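Local atomic coordinates of putative agmatine deiminase (Streptococcus mutans, PDB entry 2EWO), a protein that probably hydrolyses agmatine to N-carbamoylputrescine and ammonia, as an agmatine deiminase of the guanidino-group-modifying enzyme family. Residues Arg99-Thr104 with Ala138-Lys143; Glu119-Gly124 with Asp157-Gly162; Thr172-Glu177 with Lys206-Lys211; His182-Pro187 with Glu218-Ile223. One frame throughout, in Å; residues are numbered along the deposited sequence.

Contact 1: Arg99-Thr104 with Ala138-Lys143; sequences RDCGPT and ALVARK
Cys101 turns its side chain toward the helix that carries Val140 and Ala141. At its root, CB packs against the ring of Phe120. From there SG swings to the place between its own backbone N and carbonyl carbon (chi1 58°), and the sulfur comes to rest against the flank of Val140, with Cys101 SG 4.2 Å from both CB and CG2 of that residue. Val140 CG2 sits anti to its own carbonyl carbon, on the side the sulfur approaches, and the valine also packs against Met91. One residue on along the helix, the methyl of Ala141 lies against the loop backbone: Ala141 CB is 3.2 Å from Cys101 O and 3.7 Å from Gly102 C. The two backbones run closest here, with Gly102 CA 4.4 Å from Ala141 CA.

In the alpha/beta propeller fold expected of this family, the contact sets the loop leading into strand 104-107 against helix 137-146. Pro103 carries the packing on along that helix, its CD 4.0 Å from Ala141 CA and its CB 4.0 Å from Ala141 O; farther along, its ring reaches Val144 and Cys145. No hydrogen bond joins the two segments, so the interface is van der Waals packing of small groups. Elsewhere on the helix, Leu139 packs on Glu72 of the second subunit, and Lys143 NZ makes a salt bridge to Glu90 of that subunit.

Contact 2: Glu119-Gly124 with Asp157-Gly162; sequences EFNAWG and DFVLEG
Asn121 and Val159 cross at about a right angle, Asn121 CG lying 3.3 Å from Val159 CG2. They sit where two loop-rich segments run together in what is, by family, an alpha/beta propeller of the pentein type: 119-124 leaves strand 113-119, while the segment 157-162 includes a short, weakly bonded strand at about 158-159. Val159 CG2 is anti to its own backbone N, and this branch does the touching.

The second pair meets at a slant. The indole of Trp123 and the carboxylate of Glu161 have planes 31° apart, with Glu161 OE1 3.6 Å from Trp123 CD1 and Glu161 CG 4.0 Å from the same ring carbon. OE1 has its main polar partner in Arg185, through a salt bridge to NE. Phe120 CE1 lies over one face of the Trp123 ring, offset toward the rim.

At the other end, the CB of Glu119 is directed toward 157-162, and Glu119 CG lies 3.1 Å from Phe158 O. That same carbonyl accepts a hydrogen bond from Glu119 N at 3.2 Å, the donor tilted 28° from the carbonyl plane. In the reverse direction, Val159 CA makes a C-H...O contact of 3.1 Å with Glu119 O.

Contact 3: Thr172-Glu177 with Lys206-Lys211; sequences TVLVTE and KVLWVK
The indole of Trp209 has one face covered by two methyls, Val175 CG2 and Val207 CG2, each offset toward the rim of the ring system, while Glu177 CA lies at its edge, in plane. The first is a CH-pi contact: Val175 CG2 stands 3.5 Å from the centroid of the six-membered ring, 15° off its normal. With chi1 at -58°, CG1 of Val175 is anti to the carbonyl carbon, which leaves CG2 to reach the tryptophan. The indole also makes a cation-pi contact with Lys191, and its NE1 is hydrogen-bonded to Glu195.

Strands 172-176 and 206-210 are neighbouring parallel strands of a beta-alpha-beta crossover, joined through helix 191-202, which packs over Val173, Val175 and Val207. Their axes approach to 4.9 Å and are inclined by 25°. On the opposite face of the sheet, Leu174 CD2 lies 3.4 Å from Leu208 CB, and Thr172 CG2 meets Leu208 CD1 at 3.7 Å; Phe229 of strand 227-231 packs there against Thr172 and Leu174.

The backbone ladder alternates in direction. Val173 N donates to Lys206 O, and Val173 O accepts from Leu208 N at 3.1 Å. Val175 repeats the pattern, its N bonding to Leu208 O and its O taking Val210 N. Beyond the strand end the ladder frays into a weak bond of 3.3 Å from Glu177 N to Val210 O.

Contact 4: His182-Pro187 with Glu218-Ile223; sequences HPSRNP and ETNGHI
Asn220 lays its amide over one face of the His182 imidazole, with Asn220 CG 3.6 Å from His182 CD2 and 3.7 Å from His182 NE2. The two side chains cross at about a right angle, yet their flat groups are only 31° from parallel. Both belong to loops of the presumed pentein propeller: 182-187 connects helix 177-180 with helix 191-202, while the loop 218-223 leads toward strand 227-231.

Asn220 also meets Arg185, whose guanidinium presents its edge to the amide, the planes 69° apart. The terminal NH2 of Arg185 comes 4.1 Å from Asn220 CB, and obliquely 3.6 Å from Thr219 O. The arginine chain is bent at chi2 and chi3; its NH1 gives a weak hydrogen bond to Ser184 O, while NE forms a salt bridge with Glu161 OE1.

His182 is fixed from its own side of the contact. A type I turn runs from His182 to Arg185, and within it Ser184 N donates to His182 ND1 at 3.3 Å, nearly straight (171°) and in the ring plane. In the facing loop, Thr219 OG1 accepts a weak bond from His222 N, and Thr219 CB stands 3.6 Å above the centre of the His222 ring.

Contacts 1, 3 and 4 are buried, whereas contact 2 is only partly so, with Asp157 exposed at one end. Contact 3 alone pairs regular strands through a full backbone ladder; contact 1 sets loop on helix by apolar contacts, and contacts 2 and 4 are largely loop against loop, richer in polar groups. Contacts 1, 2 and 4 touch one another: Asp100 of contact 1 packs on Trp123 and Glu161 of contact 2 and on His222 of contact 4, and a charged pair ties contact 2 to contact 4. Contact 3 joins through contact 4, where Thr176 OG1 is probably hydrogen-bonded to Gly221 O, and stays about 9 Å from contact 1 at the nearest atoms.

Contact 1: Arg99-Thr104 with Ala138-Lys143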
loop_
_atom_site.group_PDB
_atom_site.type_symbol
_atom_site.label_atom_id
_atom_site.label_comp_id
_atom_site.label_asym_id
_atom_site.label_seq_id
_atom_site.Cartn_x
_atom_site.Cartn_y
_atom_site.Cartn_z
ATOM N N ARG A 99 19.492 8.779 -9.893
ATOM C CA ARG A 99 20.352 9.794 -10.496
ATOM C C ARG A 99 19.655 11.128 -10.589
ATOM O O ARG A 99 20.269 12.163 -10.396
ATOM C CB ARG A 99 20.768 9.381 -11.904
ATOM C CG ARG A 99 21.667 10.396 -12.599
ATOM C CD ARG A 99 23.115 9.927 -12.631
ATOM N NE ARG A 99 23.963 10.438 -11.556
ATOM C CZ ARG A 99 24.915 9.719 -10.962
ATOM N NH1 ARG A 99 25.128 8.463 -11.327
ATOM N NH2 ARG A 99 25.680 10.255 -10.023
ATOM N N ASP A 100 18.367 11.100 -10.891
ATOM C CA ASP A 100 17.620 12.337 -11.042
ATOM C C ASP A 100 16.949 12.827 -9.778
ATOM O O ASP A 100 17.286 13.890 -9.269
ATOM C CB ASP A 100 16.584 12.160 -12.129
ATOM C CG ASP A 100 17.201 11.726 -13.415
ATOM O OD1 ASP A 100 18.020 12.511 -13.935
ATOM O OD2 ASP A 100 16.882 10.610 -13.890
ATOM N N CYS A 101 15.988 12.060 -9.283
ATOM C CA CYS A 101 15.279 12.437 -8.086
ATOM C C CYS A 101 16.202 12.506 -6.880
ATOM O O CYS A 101 16.027 13.366 -6.026
ATOM C CB CYS A 101 14.116 11.467 -7.836
ATOM S SG CYS A 101 14.513 9.691 -7.664
ATOM N N GLY A 102 17.200 11.626 -6.829
ATOM C CA GLY A 102 18.147 11.596 -5.709
ATOM C C GLY A 102 18.815 12.898 -5.283
ATOM O O GLY A 102 18.670 13.917 -5.951
ATOM N N PRO A 103 19.551 12.901 -4.162
ATOM C CA PRO A 103 20.229 14.098 -3.669
ATOM C C PRO A 103 21.550 14.317 -4.386
ATOM O O PRO A 103 22.227 13.364 -4.770
ATOM C CB PRO A 103 20.441 13.779 -2.199
ATOM C CG PRO A 103 20.819 12.355 -2.261
ATOM C CD PRO A 103 19.788 11.772 -3.251
ATOM N N THR A 104 21.910 15.580 -4.562
ATOM C CA THR A 104 23.152 15.956 -5.221
ATOM C C THR A 104 24.016 16.498 -4.103
ATOM O O THR A 104 23.962 17.683 -3.789
ATOM C CB THR A 104 22.902 17.073 -6.275
ATOM O OG1 THR A 104 21.982 16.605 -7.269
ATOM C CG2 THR A 104 24.189 17.486 -6.951
ATOM N N ALA A 138 9.864 12.410 -5.348
ATOM C CA ALA A 138 10.281 13.693 -4.793
ATOM C C ALA A 138 10.606 13.537 -3.301
ATOM O O ALA A 138 11.047 14.481 -2.647
ATOM C CB ALA A 138 9.194 14.737 -4.987
ATOM N N LEU A 139 10.379 12.349 -2.758
ATOM C CA LEU A 139 10.684 12.117 -1.354
ATOM C C LEU A 139 12.047 11.466 -1.207
ATOM O O LEU A 139 12.769 11.714 -0.243
ATOM C CB LEU A 139 9.627 11.222 -0.719
ATOM C CG LEU A 139 8.448 11.959 -0.079
ATOM C CD1 LEU A 139 7.234 11.048 -0.039
ATOM C CD2 LEU A 139 8.851 12.433 1.312
ATOM N N VAL A 140 12.392 10.632 -2.178
ATOM C CA VAL A 140 13.656 9.924 -2.179
ATOM C C VAL A 140 14.857 10.773 -1.769
ATOM O O VAL A 140 15.639 10.348 -0.910
ATOM C CB VAL A 140 13.935 9.312 -3.558
ATOM C CG1 VAL A 140 15.117 8.371 -3.468
ATOM C CG2 VAL A 140 12.701 8.574 -4.065
ATOM N N ALA A 141 15.018 11.963 -2.357
ATOM C CA ALA A 141 16.172 12.814 -2.004
ATOM C C ALA A 141 16.210 13.195 -0.524
ATOM O O ALA A 141 17.251 13.062 0.125
ATOM C CB ALA A 141 16.202 14.065 -2.864
ATOM N N ARG A 142 15.077 13.645 0.010
ATOM C CA ARG A 142 14.993 14.032 1.415
ATOM C C ARG A 142 15.217 12.813 2.305
ATOM O O ARG A 142 15.972 12.873 3.273
ATOM C CB ARG A 142 13.616 14.628 1.712
ATOM C CG ARG A 142 13.440 15.173 3.120
ATOM C CD ARG A 142 14.067 16.543 3.248
ATOM N NE ARG A 142 14.067 17.061 4.614
ATOM C CZ ARG A 142 14.969 16.747 5.545
ATOM N NH1 ARG A 142 15.955 15.907 5.268
ATOM N NH2 ARG A 142 14.901 17.298 6.750
ATOM N N LYS A 143 14.560 11.708 1.965
ATOM C CA LYS A 143 14.675 10.468 2.735
ATOM C C LYS A 143 16.115 9.949 2.855
ATOM O O LYS A 143 16.562 9.536 3.928
ATOM C CB LYS A 143 13.818 9.358 2.114
ATOM C CG LYS A 143 12.311 9.419 2.363
ATOM C CD LYS A 143 11.641 8.187 1.719
ATOM C CE LYS A 143 10.111 8.253 1.679
ATOM N NZ LYS A 143 9.504 7.132 0.889
#

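Contact 2: Glu119-Gly124 with Asp157-Gly162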
loop_
_atom_site.group_PDB
_atom_site.type_symbol
_atom_site.label_atom_id
_atom_site.label_comp_id
_atom_site.label_asym_id
_atom_site.label_seq_id
_atom_site.Cartn_x
_atom_site.Cartn_y
_atom_site.Cartn_z
ATOM N N GLU A 119 13.821 20.088 -7.281
ATOM C CA GLU A 119 12.419 19.733 -7.421
ATOM C C GLU A 119 12.354 18.734 -8.554
ATOM O O GLU A 119 12.978 18.936 -9.588
ATOM C CB GLU A 119 11.600 20.953 -7.795
ATOM C CG GLU A 119 11.885 22.134 -6.936
ATOM C CD GLU A 119 10.633 22.663 -6.310
ATOM O OE1 GLU A 119 9.667 22.896 -7.066
ATOM O OE2 GLU A 119 10.615 22.847 -5.073
ATOM N N PHE A 120 11.596 17.664 -8.368
ATOM C CA PHE A 120 11.473 16.629 -9.391
ATOM C C PHE A 120 10.041 16.551 -9.906
ATOM O O PHE A 120 9.112 16.442 -9.117
ATOM C CB PHE A 120 11.869 15.278 -8.792
ATOM C CG PHE A 120 11.737 14.123 -9.740
ATOM C CD1 PHE A 120 12.599 13.998 -10.824
ATOM C CD2 PHE A 120 10.764 13.147 -9.532
ATOM C CE1 PHE A 120 12.502 12.919 -11.685
ATOM C CE2 PHE A 120 10.653 12.059 -10.386
ATOM C CZ PHE A 120 11.526 11.945 -11.467
ATOM N N ASN A 121 9.848 16.591 -11.220
ATOM C CA ASN A 121 8.491 16.513 -11.745
ATOM C C ASN A 121 8.348 15.442 -12.819
ATOM O O ASN A 121 7.504 15.548 -13.704
ATOM C CB ASN A 121 8.062 17.871 -12.294
ATOM C CG ASN A 121 8.978 18.362 -13.383
ATOM O OD1 ASN A 121 8.699 19.365 -14.040
ATOM N ND2 ASN A 121 10.092 17.656 -13.581
ATOM N N ALA A 122 9.178 14.409 -12.722
ATOM C CA ALA A 122 9.172 13.294 -13.668
ATOM C C ALA A 122 9.593 13.704 -15.080
ATOM O O ALA A 122 9.005 13.259 -16.075
ATOM C CB ALA A 122 7.795 12.627 -13.698
ATOM N N TRP A 123 10.613 14.554 -15.161
ATOM C CA TRP A 123 11.119 15.014 -16.449
ATOM C C TRP A 123 10.033 15.730 -17.249
ATOM O O TRP A 123 9.610 15.247 -18.300
ATOM C CB TRP A 123 11.645 13.818 -17.254
ATOM C CG TRP A 123 12.660 13.022 -16.509
ATOM C CD1 TRP A 123 13.956 13.376 -16.256
ATOM C CD2 TRP A 123 12.438 11.788 -15.817
ATOM N NE1 TRP A 123 14.552 12.444 -15.443
ATOM C CE2 TRP A 123 13.644 11.458 -15.158
ATOM C CE3 TRP A 123 11.338 10.931 -15.684
ATOM C CZ2 TRP A 123 13.777 10.306 -14.375
ATOM C CZ3 TRP A 123 11.470 9.786 -14.906
ATOM C CH2 TRP A 123 12.680 9.485 -14.262
ATOM N N GLY A 124 9.579 16.877 -16.754
ATOM C CA GLY A 124 8.543 17.610 -17.467
ATOM C C GLY A 124 7.342 17.951 -16.609
ATOM O O GLY A 124 6.950 19.113 -16.518
ATOM N N ASP A 157 10.764 25.682 -6.309
ATOM C CA ASP A 157 10.252 26.011 -7.637
ATOM C C ASP A 157 11.251 25.824 -8.772
ATOM O O ASP A 157 10.965 26.159 -9.922
ATOM C CB ASP A 157 9.690 27.432 -7.654
ATOM C CG ASP A 157 8.470 27.571 -6.769
ATOM O OD1 ASP A 157 7.550 26.745 -6.915
ATOM O OD2 ASP A 157 8.425 28.499 -5.935
ATOM N N PHE A 158 12.419 25.278 -8.444
ATOM C CA PHE A 158 13.450 25.021 -9.441
ATOM C C PHE A 158 13.548 23.514 -9.674
ATOM O O PHE A 158 14.149 22.801 -8.874
ATOM C CB PHE A 158 14.806 25.539 -8.966
ATOM C CG PHE A 158 15.866 25.466 -10.015
ATOM C CD1 PHE A 158 16.505 24.267 -10.291
ATOM C CD2 PHE A 158 16.181 26.579 -10.772
ATOM C CE1 PHE A 158 17.444 24.177 -11.315
ATOM C CE2 PHE A 158 17.114 26.501 -11.795
ATOM C CZ PHE A 158 17.746 25.298 -12.066
ATOM N N VAL A 159 12.962 23.035 -10.768
ATOM C CA VAL A 159 12.982 21.609 -11.093
ATOM C C VAL A 159 14.175 21.178 -11.951
ATOM O O VAL A 159 14.244 21.482 -13.140
ATOM C CB VAL A 159 11.655 21.177 -11.795
ATOM C CG1 VAL A 159 11.308 22.146 -12.916
ATOM C CG2 VAL A 159 11.791 19.764 -12.349
ATOM N N LEU A 160 15.108 20.460 -11.338
ATOM C CA LEU A 160 16.289 19.971 -12.035
ATOM C C LEU A 160 16.547 18.519 -11.642
ATOM O O LEU A 160 16.279 18.122 -10.513
ATOM C CB LEU A 160 17.501 20.820 -11.664
ATOM C CG LEU A 160 18.819 20.415 -12.322
ATOM C CD1 LEU A 160 18.726 20.656 -13.826
ATOM C CD2 LEU A 160 19.970 21.211 -11.713
ATOM N N GLU A 161 17.055 17.723 -12.574
ATOM C CA GLU A 161 17.348 16.326 -12.279
ATOM C C GLU A 161 18.851 16.092 -12.328
ATOM O O GLU A 161 19.541 16.646 -13.182
ATOM C CB GLU A 161 16.633 15.406 -13.268
ATOM C CG GLU A 161 16.501 15.977 -14.662
ATOM C CD GLU A 161 15.400 17.019 -14.773
ATOM O OE1 GLU A 161 14.209 16.629 -14.722
ATOM O OE2 GLU A 161 15.729 18.222 -14.905
ATOM N N GLY A 162 19.351 15.277 -11.403
ATOM C CA GLY A 162 20.775 14.983 -11.339
ATOM C C GLY A 162 21.479 14.723 -12.663
ATOM O O GLY A 162 22.415 15.436 -13.014
#

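Contact 3: Thr172-Glu177 with Lys206-Lys211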
loop_
_atom_site.group_PDB
_atom_site.type_symbol
_atom_site.label_atom_id
_atom_site.label_comp_id
_atom_site.label_asym_id
_atom_site.label_seq_id
_atom_site.Cartn_x
_atom_site.Cartn_y
_atom_site.Cartn_z
ATOM N N THR A 172 32.771 24.901 -12.782
ATOM C CA THR A 172 32.292 24.682 -14.137
ATOM C C THR A 172 31.355 23.495 -14.194
ATOM O O THR A 172 31.594 22.476 -13.553
ATOM C CB THR A 172 33.456 24.438 -15.114
ATOM O OG1 THR A 172 34.357 25.553 -15.081
ATOM C CG2 THR A 172 32.928 24.272 -16.537
ATOM N N VAL A 173 30.283 23.626 -14.963
ATOM C CA VAL A 173 29.331 22.541 -15.086
ATOM C C VAL A 173 28.919 22.393 -16.540
ATOM O O VAL A 173 29.009 23.345 -17.318
ATOM C CB VAL A 173 28.088 22.801 -14.211
ATOM C CG1 VAL A 173 27.397 24.084 -14.646
ATOM C CG2 VAL A 173 27.148 21.620 -14.288
ATOM N N LEU A 174 28.485 21.193 -16.909
ATOM C CA LEU A 174 28.051 20.911 -18.275
ATOM C C LEU A 174 26.550 20.647 -18.380
ATOM O O LEU A 174 26.103 19.527 -18.131
ATOM C CB LEU A 174 28.802 19.695 -18.824
ATOM C CG LEU A 174 30.227 19.923 -19.325
ATOM C CD1 LEU A 174 30.875 18.593 -19.729
ATOM C CD2 LEU A 174 30.173 20.878 -20.503
ATOM N N VAL A 175 25.774 21.665 -18.754
ATOM C CA VAL A 175 24.324 21.504 -18.907
ATOM C C VAL A 175 23.944 21.433 -20.388
ATOM O O VAL A 175 24.734 21.804 -21.251
ATOM C CB VAL A 175 23.528 22.671 -18.267
ATOM C CG1 VAL A 175 23.872 22.795 -16.790
ATOM C CG2 VAL A 175 23.814 23.968 -19.013
ATOM N N THR A 176 22.732 20.964 -20.669
ATOM C CA THR A 176 22.238 20.826 -22.039
ATOM C C THR A 176 20.986 21.704 -22.233
ATOM O O THR A 176 19.892 21.308 -21.850
ATOM C CB THR A 176 21.936 19.318 -22.324
ATOM O OG1 THR A 176 21.071 19.192 -23.456
ATOM C CG2 THR A 176 21.305 18.653 -21.102
ATOM N N GLU A 177 21.138 22.888 -22.828
ATOM C CA GLU A 177 20.002 23.809 -23.000
ATOM C C GLU A 177 18.722 23.236 -23.595
ATOM O O GLU A 177 17.635 23.736 -23.311
ATOM C CB GLU A 177 20.428 25.041 -23.804
ATOM C CG GLU A 177 21.077 24.718 -25.132
ATOM C CD GLU A 177 21.849 25.893 -25.718
ATOM O OE1 GLU A 177 21.495 27.070 -25.426
ATOM O OE2 GLU A 177 22.812 25.617 -26.483
ATOM N N LYS A 206 31.162 29.121 -14.021
ATOM C CA LYS A 206 30.920 29.092 -15.464
ATOM C C LYS A 206 30.079 27.909 -15.919
ATOM O O LYS A 206 30.319 26.774 -15.511
ATOM C CB LYS A 206 32.236 29.073 -16.238
ATOM C CG LYS A 206 32.031 29.078 -17.748
ATOM C CD LYS A 206 33.348 29.110 -18.492
ATOM C CE LYS A 206 33.133 29.297 -19.987
ATOM N NZ LYS A 206 34.435 29.362 -20.705
ATOM N N VAL A 207 29.121 28.178 -16.869
ATOM C CA VAL A 207 28.242 27.092 -17.328
ATOM C C VAL A 207 28.352 26.938 -18.853
ATOM O O VAL A 207 28.041 27.867 -19.613
ATOM C CB VAL A 207 26.789 27.408 -16.946
ATOM C CG1 VAL A 207 26.360 28.824 -17.336
ATOM C CG2 VAL A 207 25.778 26.472 -17.612
ATOM N N LEU A 208 28.804 25.752 -19.251
ATOM C CA LEU A 208 28.976 25.377 -20.676
ATOM C C LEU A 208 27.658 24.817 -21.216
ATOM O O LEU A 208 27.125 23.826 -20.704
ATOM C CB LEU A 208 30.051 24.296 -20.806
ATOM C CG LEU A 208 31.471 24.860 -20.872
ATOM C CD1 LEU A 208 31.789 25.814 -19.720
ATOM C CD2 LEU A 208 32.545 23.772 -20.821
ATOM N N TRP A 209 27.154 25.449 -22.258
ATOM C CA TRP A 209 25.843 25.079 -22.814
ATOM C C TRP A 209 25.928 24.297 -24.127
ATOM O O TRP A 209 25.933 24.891 -25.224
ATOM C CB TRP A 209 25.014 26.332 -23.096
ATOM C CG TRP A 209 24.610 27.072 -21.819
ATOM C CD1 TRP A 209 25.314 28.013 -21.179
ATOM C CD2 TRP A 209 23.401 26.868 -21.105
ATOM N NE1 TRP A 209 24.539 28.420 -20.047
ATOM C CE2 TRP A 209 23.418 27.740 -20.026
ATOM C CE3 TRP A 209 22.296 26.027 -21.285
ATOM C CZ2 TRP A 209 22.373 27.835 -19.100
ATOM C CZ3 TRP A 209 21.250 26.124 -20.345
ATOM C CH2 TRP A 209 21.287 26.987 -19.304
ATOM N N VAL A 210 25.983 22.972 -23.978
ATOM C CA VAL A 210 25.917 22.081 -25.134
ATOM C C VAL A 210 24.569 22.277 -25.677
ATOM O O VAL A 210 23.652 22.720 -24.973
ATOM C CB VAL A 210 26.108 20.624 -24.790
ATOM C CG1 VAL A 210 25.751 19.703 -25.968
ATOM C CG2 VAL A 210 27.549 20.299 -24.428
ATOM N N LYS A 211 24.373 21.929 -26.879
ATOM C CA LYS A 211 23.152 22.429 -27.393
ATOM C C LYS A 211 22.134 21.531 -28.054
ATOM O O LYS A 211 21.282 22.032 -28.761
ATOM C CB LYS A 211 23.394 23.480 -28.482
ATOM C CG LYS A 211 22.034 24.115 -28.955
ATOM C CD LYS A 211 22.006 25.144 -30.275
ATOM C CE LYS A 211 20.622 25.721 -30.658
ATOM N NZ LYS A 211 20.701 26.733 -31.697
#

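Contact 4: His182-Pro187 with Glu218-Ile223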
loop_
_atom_site.group_PDB
_atom_site.type_symbol
_atom_site.label_atom_id
_atom_site.label_comp_id
_atom_site.label_asym_id
_atom_site.label_seq_id
_atom_site.Cartn_x
_atom_site.Cartn_y
_atom_site.Cartn_z
ATOM N N HIS A 182 13.822 23.656 -21.697
ATOM C CA HIS A 182 12.570 23.060 -22.145
ATOM C C HIS A 182 11.426 23.756 -21.400
ATOM O O HIS A 182 11.565 24.116 -20.233
ATOM C CB HIS A 182 12.587 21.552 -21.846
ATOM C CG HIS A 182 11.627 20.751 -22.673
ATOM N ND1 HIS A 182 10.262 20.804 -22.495
ATOM C CD2 HIS A 182 11.840 19.872 -23.681
ATOM C CE1 HIS A 182 9.674 19.992 -23.357
ATOM N NE2 HIS A 182 10.610 19.415 -24.089
ATOM N N PRO A 183 10.289 23.984 -22.071
ATOM C CA PRO A 183 9.170 24.646 -21.397
ATOM C C PRO A 183 8.624 23.871 -20.186
ATOM O O PRO A 183 8.039 24.472 -19.291
ATOM C CB PRO A 183 8.140 24.807 -22.520
ATOM C CG PRO A 183 8.429 23.637 -23.424
ATOM C CD PRO A 183 9.944 23.658 -23.465
ATOM N N SER A 184 8.823 22.551 -20.153
ATOM C CA SER A 184 8.335 21.731 -19.039
ATOM C C SER A 184 9.369 21.652 -17.930
ATOM O O SER A 184 9.453 20.657 -17.219
ATOM C CB SER A 184 7.993 20.307 -19.510
ATOM O OG SER A 184 9.137 19.590 -19.938
ATOM N N ARG A 185 10.132 22.723 -17.760
ATOM C CA ARG A 185 11.187 22.739 -16.763
ATOM C C ARG A 185 11.634 24.182 -16.537
ATOM O O ARG A 185 12.544 24.662 -17.215
ATOM C CB ARG A 185 12.362 21.918 -17.298
ATOM C CG ARG A 185 13.273 21.325 -16.264
ATOM C CD ARG A 185 12.685 20.060 -15.659
ATOM N NE ARG A 185 13.065 18.834 -16.365
ATOM C CZ ARG A 185 12.670 18.507 -17.589
ATOM N NH1 ARG A 185 11.872 19.309 -18.279
ATOM N NH2 ARG A 185 13.071 17.365 -18.122
ATOM N N ASN A 186 10.987 24.882 -15.612
ATOM C CA ASN A 186 11.361 26.265 -15.300
ATOM C C ASN A 186 11.088 27.303 -16.387
ATOM O O ASN A 186 11.974 28.067 -16.763
ATOM C CB ASN A 186 12.842 26.325 -14.925
ATOM C CG ASN A 186 13.189 25.374 -13.800
ATOM O OD1 ASN A 186 14.363 25.042 -13.577
ATOM N ND2 ASN A 186 12.166 24.931 -13.071
ATOM N N PRO A 187 9.854 27.343 -16.908
ATOM C CA PRO A 187 9.508 28.313 -17.949
ATOM C C PRO A 187 9.208 29.691 -17.358
ATOM O O PRO A 187 8.584 30.524 -18.003
ATOM C CB PRO A 187 8.275 27.692 -18.591
ATOM C CG PRO A 187 7.595 27.083 -17.426
ATOM C CD PRO A 187 8.747 26.390 -16.706
ATOM N N GLU A 218 12.180 12.180 -24.310
ATOM C CA GLU A 218 12.035 11.465 -23.041
ATOM C C GLU A 218 12.598 12.310 -21.900
ATOM O O GLU A 218 11.860 13.034 -21.230
ATOM C CB GLU A 218 12.747 10.104 -23.062
ATOM C CG GLU A 218 12.507 9.320 -21.759
ATOM C CD GLU A 218 13.112 7.922 -21.733
ATOM O OE1 GLU A 218 12.640 7.049 -22.501
ATOM O OE2 GLU A 218 14.058 7.703 -20.934
ATOM N N THR A 219 13.908 12.214 -21.688
ATOM C CA THR A 219 14.569 12.974 -20.639
ATOM C C THR A 219 14.688 14.422 -21.109
ATOM O O THR A 219 15.047 15.315 -20.339
ATOM C CB THR A 219 15.983 12.395 -20.338
ATOM O OG1 THR A 219 16.859 12.631 -21.449
ATOM C CG2 THR A 219 15.896 10.883 -20.094
ATOM N N ASN A 220 14.362 14.638 -22.381
ATOM C CA ASN A 220 14.422 15.954 -23.010
ATOM C C ASN A 220 15.849 16.405 -23.236
ATOM O O ASN A 220 16.190 17.572 -23.038
ATOM C CB ASN A 220 13.688 16.992 -22.170
ATOM C CG ASN A 220 12.214 16.714 -22.084
ATOM O OD1 ASN A 220 11.585 16.382 -23.091
ATOM N ND2 ASN A 220 11.647 16.844 -20.885
ATOM N N GLY A 221 16.680 15.453 -23.642
ATOM C CA GLY A 221 18.067 15.748 -23.929
ATOM C C GLY A 221 19.006 15.996 -22.764
ATOM O O GLY A 221 19.623 17.056 -22.673
ATOM N N HIS A 222 19.126 15.024 -21.870
ATOM C CA HIS A 222 20.037 15.159 -20.743
ATOM C C HIS A 222 21.467 15.113 -21.280
ATOM O O HIS A 222 21.720 14.536 -22.344
ATOM C CB HIS A 222 19.832 14.014 -19.757
ATOM C CG HIS A 222 18.751 14.259 -18.751
ATOM N ND1 HIS A 222 18.416 13.332 -17.787
ATOM C CD2 HIS A 222 17.962 15.335 -18.530
ATOM C CE1 HIS A 222 17.466 13.830 -17.014
ATOM N NE2 HIS A 222 17.173 15.045 -17.445
ATOM N N ILE A 223 22.399 15.704 -20.539
ATOM C CA ILE A 223 23.798 15.733 -20.961
ATOM C C ILE A 223 24.576 14.483 -20.543
ATOM O O ILE A 223 25.630 14.187 -21.106
ATOM C CB ILE A 223 24.523 16.988 -20.404
ATOM C CG1 ILE A 223 25.787 17.261 -21.210
ATOM C CG2 ILE A 223 24.920 16.769 -18.949
ATOM C CD1 ILE A 223 26.344 18.632 -20.973
#